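Local structure of exopolyphosphatase (Cytophaga hutchinsonii, 3MDQ) at residues His76-Gly88 and Asn103-Ala115. The protein probably releases phosphate stepwise from the ends of inorganic polyphosphate chains, as an exopolyphosphatase of the Ppx/GppA family. Residues are numbered along the deposited sequence; the frame is centred on the assembly and turned at random.
Sequences HVIATGTSAVRSG and NIDVEVIDGAREA
Ile104 lays CG2 against the CB of Ala79, 3.7 Å away; the small Ala79 leaves room for the branched chain. A water links the two backbones at Asp105, accepting from Ala79 N and donating to Asp105 O, while the Asp105 carboxylate turns outward to Lys99. Val106 extends CG1, anti to its backbone N (chi1 176°), over the bare backbone of Gly81, which with no side chain leaves room there for Val106 CG1 and Val85. Glu107 pairs in parallel with Thr80: Glu107 N donates almost straight to Ala79 O (2.8 Å), and Glu107 O takes Gly81 N from above its carbonyl plane. Val108 forks, CG1 meeting Arg86 CB at 3.7 Å and CG2 meeting Val85 CG1, so a beta-branched residue seats helix 83-87 on the strand end. Ile109 N closes the pairing on Gly81 O, and its CG1 packs on the Thr82 methyl. Ile109 O accepts from Arg86 NH1 (2.9 Å), near the guanidinium plane. Asp110 N-caps the next helix through OD1 to Arg113 N. Gly111 N lies over one guanidinium face and Ser83 N over the opposite one, sandwiching the group between two backbone segments. Glu114, extended, crosses Thr82 at about a right angle and offers OE1 to Arg86, guanidinium and carboxylate planes 61° apart: NH2 (3.0 Å) meets OE1 nearly along its C-O axis, NH1 (2.9 Å) from above the carboxylate plane. OE2 takes a water held by Ser83 N. Glu160 also forms a salt bridge with NH2, which would help balance the arginine charge. Thr82 OG1 weakly bonds a sulfate, consistent with a phosphate-binding pocket. Two parallel strands joined through helices 83-87 and 91-102 form a beta-alpha-beta crossover at the sheet edge of an actin-like ATPase-clan domain.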
# COMPACT_ATOMS: atom_id res chain seq x y z
N HIS A 76 2.48 -23.83 1.03
CA HIS A 76 2.14 -22.97 -0.09
C HIS A 76 2.62 -21.52 0.19
O HIS A 76 2.00 -20.83 0.97
CB HIS A 76 0.62 -22.94 -0.32
CG HIS A 76 -0.02 -24.30 -0.40
ND1 HIS A 76 0.62 -25.39 -0.96
CD2 HIS A 76 -1.24 -24.73 -0.01
CE1 HIS A 76 -0.18 -26.44 -0.89
NE2 HIS A 76 -1.32 -26.07 -0.33
N VAL A 77 3.68 -21.08 -0.50
CA VAL A 77 4.26 -19.75 -0.30
C VAL A 77 4.23 -18.99 -1.62
O VAL A 77 4.51 -19.57 -2.67
CB VAL A 77 5.70 -19.84 0.15
CG1 VAL A 77 6.27 -18.46 0.39
CG2 VAL A 77 5.82 -20.70 1.42
N ILE A 78 3.86 -17.71 -1.57
CA ILE A 78 3.99 -16.84 -2.73
C ILE A 78 4.50 -15.47 -2.31
O ILE A 78 3.93 -14.84 -1.41
CB ILE A 78 2.68 -16.69 -3.49
CG1 ILE A 78 2.91 -15.78 -4.71
CG2 ILE A 78 1.58 -16.19 -2.59
CD1 ILE A 78 1.70 -15.56 -5.52
N ALA A 79 5.54 -15.02 -2.99
CA ALA A 79 6.23 -13.76 -2.67
C ALA A 79 6.13 -12.88 -3.90
O ALA A 79 6.58 -13.30 -4.97
CB ALA A 79 7.70 -14.02 -2.31
N THR A 80 5.46 -11.74 -3.80
CA THR A 80 5.27 -10.88 -4.94
C THR A 80 6.28 -9.74 -4.84
O THR A 80 6.63 -9.29 -3.77
CB THR A 80 3.85 -10.30 -5.01
OG1 THR A 80 3.59 -9.54 -3.81
CG2 THR A 80 2.78 -11.40 -5.17
N GLY A 81 6.80 -9.34 -5.97
CA GLY A 81 7.62 -8.14 -6.08
C GLY A 81 6.85 -7.10 -6.89
O GLY A 81 6.36 -7.41 -7.97
N THR A 82 6.78 -5.87 -6.39
CA THR A 82 5.96 -4.82 -7.02
C THR A 82 6.85 -3.63 -7.46
O THR A 82 7.87 -3.87 -8.11
CB THR A 82 4.82 -4.41 -6.12
OG1 THR A 82 5.32 -4.05 -4.81
CG2 THR A 82 3.79 -5.60 -6.05
N SER A 83 6.45 -2.37 -7.22
CA SER A 83 7.08 -1.22 -7.90
C SER A 83 8.64 -1.20 -7.85
O SER A 83 9.29 -1.05 -8.88
CB SER A 83 6.57 0.07 -7.27
OG SER A 83 7.14 1.19 -7.92
N ALA A 84 9.23 -1.25 -6.67
CA ALA A 84 10.68 -1.13 -6.59
C ALA A 84 11.38 -2.32 -7.28
O ALA A 84 12.43 -2.17 -7.89
CB ALA A 84 11.17 -1.01 -5.16
N VAL A 85 10.78 -3.49 -7.21
CA VAL A 85 11.36 -4.68 -7.83
C VAL A 85 11.22 -4.60 -9.34
O VAL A 85 12.21 -4.67 -10.11
CB VAL A 85 10.72 -5.95 -7.29
CG1 VAL A 85 11.25 -7.20 -8.04
CG2 VAL A 85 10.95 -6.12 -5.77
N ARG A 86 10.02 -4.35 -9.85
CA ARG A 86 9.85 -4.31 -11.30
C ARG A 86 10.60 -3.14 -11.99
O ARG A 86 10.98 -3.26 -13.16
CB ARG A 86 8.37 -4.35 -11.70
CG ARG A 86 7.60 -3.15 -11.40
CD ARG A 86 6.09 -3.34 -11.75
NE ARG A 86 5.35 -2.24 -11.17
CZ ARG A 86 4.44 -2.32 -10.20
NH1 ARG A 86 4.03 -3.47 -9.73
NH2 ARG A 86 3.92 -1.20 -9.72
N SER A 87 10.78 -2.04 -11.25
CA SER A 87 11.38 -0.83 -11.73
C SER A 87 12.91 -0.91 -11.81
O SER A 87 13.54 -0.23 -12.63
CB SER A 87 11.00 0.30 -10.77
OG SER A 87 11.34 1.55 -11.30
N GLY A 88 13.51 -1.71 -10.93
CA GLY A 88 14.96 -1.77 -10.76
C GLY A 88 15.66 -2.52 -11.85
O GLY A 88 15.30 -3.68 -12.20
N ASN A 103 15.44 -20.01 -0.89
CA ASN A 103 14.68 -20.89 -1.79
C ASN A 103 13.25 -20.47 -1.99
O ASN A 103 12.35 -21.30 -2.00
CB ASN A 103 14.76 -22.35 -1.32
CG ASN A 103 14.40 -23.35 -2.44
OD1 ASN A 103 14.61 -23.05 -3.63
ND2 ASN A 103 13.86 -24.49 -2.08
N ILE A 104 13.05 -19.17 -2.19
CA ILE A 104 11.73 -18.60 -2.50
C ILE A 104 11.89 -17.97 -3.90
O ILE A 104 12.89 -17.28 -4.16
CB ILE A 104 11.33 -17.57 -1.44
CG1 ILE A 104 11.01 -18.28 -0.10
CG2 ILE A 104 10.11 -16.74 -1.91
CD1 ILE A 104 10.88 -17.34 1.09
N ASP A 105 10.92 -18.20 -4.77
CA ASP A 105 10.92 -17.59 -6.11
C ASP A 105 10.00 -16.38 -6.09
O ASP A 105 8.84 -16.46 -5.74
CB ASP A 105 10.53 -18.57 -7.23
CG ASP A 105 11.62 -19.64 -7.46
OD1 ASP A 105 12.64 -19.42 -8.18
OD2 ASP A 105 11.45 -20.71 -6.89
N VAL A 106 10.57 -15.22 -6.36
CA VAL A 106 9.81 -13.98 -6.41
C VAL A 106 8.97 -13.94 -7.68
O VAL A 106 9.50 -14.16 -8.77
CB VAL A 106 10.77 -12.80 -6.38
CG1 VAL A 106 10.00 -11.42 -6.54
CG2 VAL A 106 11.53 -12.83 -5.11
N GLU A 107 7.69 -13.65 -7.52
CA GLU A 107 6.76 -13.41 -8.64
C GLU A 107 6.65 -11.89 -8.85
O GLU A 107 6.06 -11.20 -8.03
CB GLU A 107 5.40 -14.01 -8.32
CG GLU A 107 4.34 -13.80 -9.39
CD GLU A 107 4.24 -14.96 -10.36
OE1 GLU A 107 4.13 -16.12 -9.88
OE2 GLU A 107 4.23 -14.71 -11.60
N VAL A 108 7.22 -11.40 -9.95
CA VAL A 108 7.17 -9.99 -10.26
C VAL A 108 5.83 -9.73 -10.95
O VAL A 108 5.48 -10.37 -11.94
CB VAL A 108 8.31 -9.57 -11.17
CG1 VAL A 108 8.17 -8.07 -11.51
CG2 VAL A 108 9.71 -9.92 -10.51
N ILE A 109 5.06 -8.82 -10.36
CA ILE A 109 3.74 -8.49 -10.95
C ILE A 109 3.74 -7.05 -11.41
O ILE A 109 4.30 -6.14 -10.75
CB ILE A 109 2.59 -8.79 -9.99
CG1 ILE A 109 2.72 -7.97 -8.73
CG2 ILE A 109 2.51 -10.33 -9.63
CD1 ILE A 109 1.43 -7.97 -7.83
N ASP A 110 3.09 -6.83 -12.57
CA ASP A 110 3.01 -5.50 -13.10
C ASP A 110 1.95 -4.67 -12.35
O ASP A 110 1.23 -5.19 -11.48
CB ASP A 110 2.81 -5.48 -14.63
CG ASP A 110 1.50 -6.02 -15.11
OD1 ASP A 110 0.47 -6.10 -14.39
OD2 ASP A 110 1.47 -6.36 -16.33
N GLY A 111 1.94 -3.38 -12.61
CA GLY A 111 1.06 -2.46 -11.88
C GLY A 111 -0.44 -2.79 -12.06
O GLY A 111 -1.18 -2.73 -11.07
N ALA A 112 -0.84 -3.17 -13.27
CA ALA A 112 -2.24 -3.51 -13.55
C ALA A 112 -2.64 -4.68 -12.67
O ALA A 112 -3.70 -4.68 -12.04
CB ALA A 112 -2.49 -3.83 -15.07
N ARG A 113 -1.80 -5.71 -12.62
CA ARG A 113 -2.16 -6.91 -11.88
C ARG A 113 -2.13 -6.64 -10.40
O ARG A 113 -2.97 -7.14 -9.65
CB ARG A 113 -1.16 -8.02 -12.18
CG ARG A 113 -1.50 -9.36 -11.56
CD ARG A 113 -2.81 -9.87 -12.06
NE ARG A 113 -3.20 -11.14 -11.42
CZ ARG A 113 -4.45 -11.47 -11.16
NH1 ARG A 113 -5.43 -10.64 -11.41
NH2 ARG A 113 -4.74 -12.62 -10.57
N GLU A 114 -1.17 -5.84 -9.95
CA GLU A 114 -1.11 -5.39 -8.55
C GLU A 114 -2.44 -4.69 -8.15
O GLU A 114 -3.02 -4.99 -7.10
CB GLU A 114 0.08 -4.43 -8.34
CG GLU A 114 0.27 -3.97 -6.94
CD GLU A 114 1.47 -3.04 -6.77
OE1 GLU A 114 2.09 -2.66 -7.79
OE2 GLU A 114 1.79 -2.64 -5.60
N ALA A 115 -2.92 -3.82 -9.01
CA ALA A 115 -4.18 -3.15 -8.75
C ALA A 115 -5.35 -4.14 -8.62
O ALA A 115 -6.19 -4.04 -7.71
CB ALA A 115 -4.45 -2.12 -9.84
O HOH W 1 6.43 -16.92 -5.03
O HOH W 2 4.05 -1.28 -5.73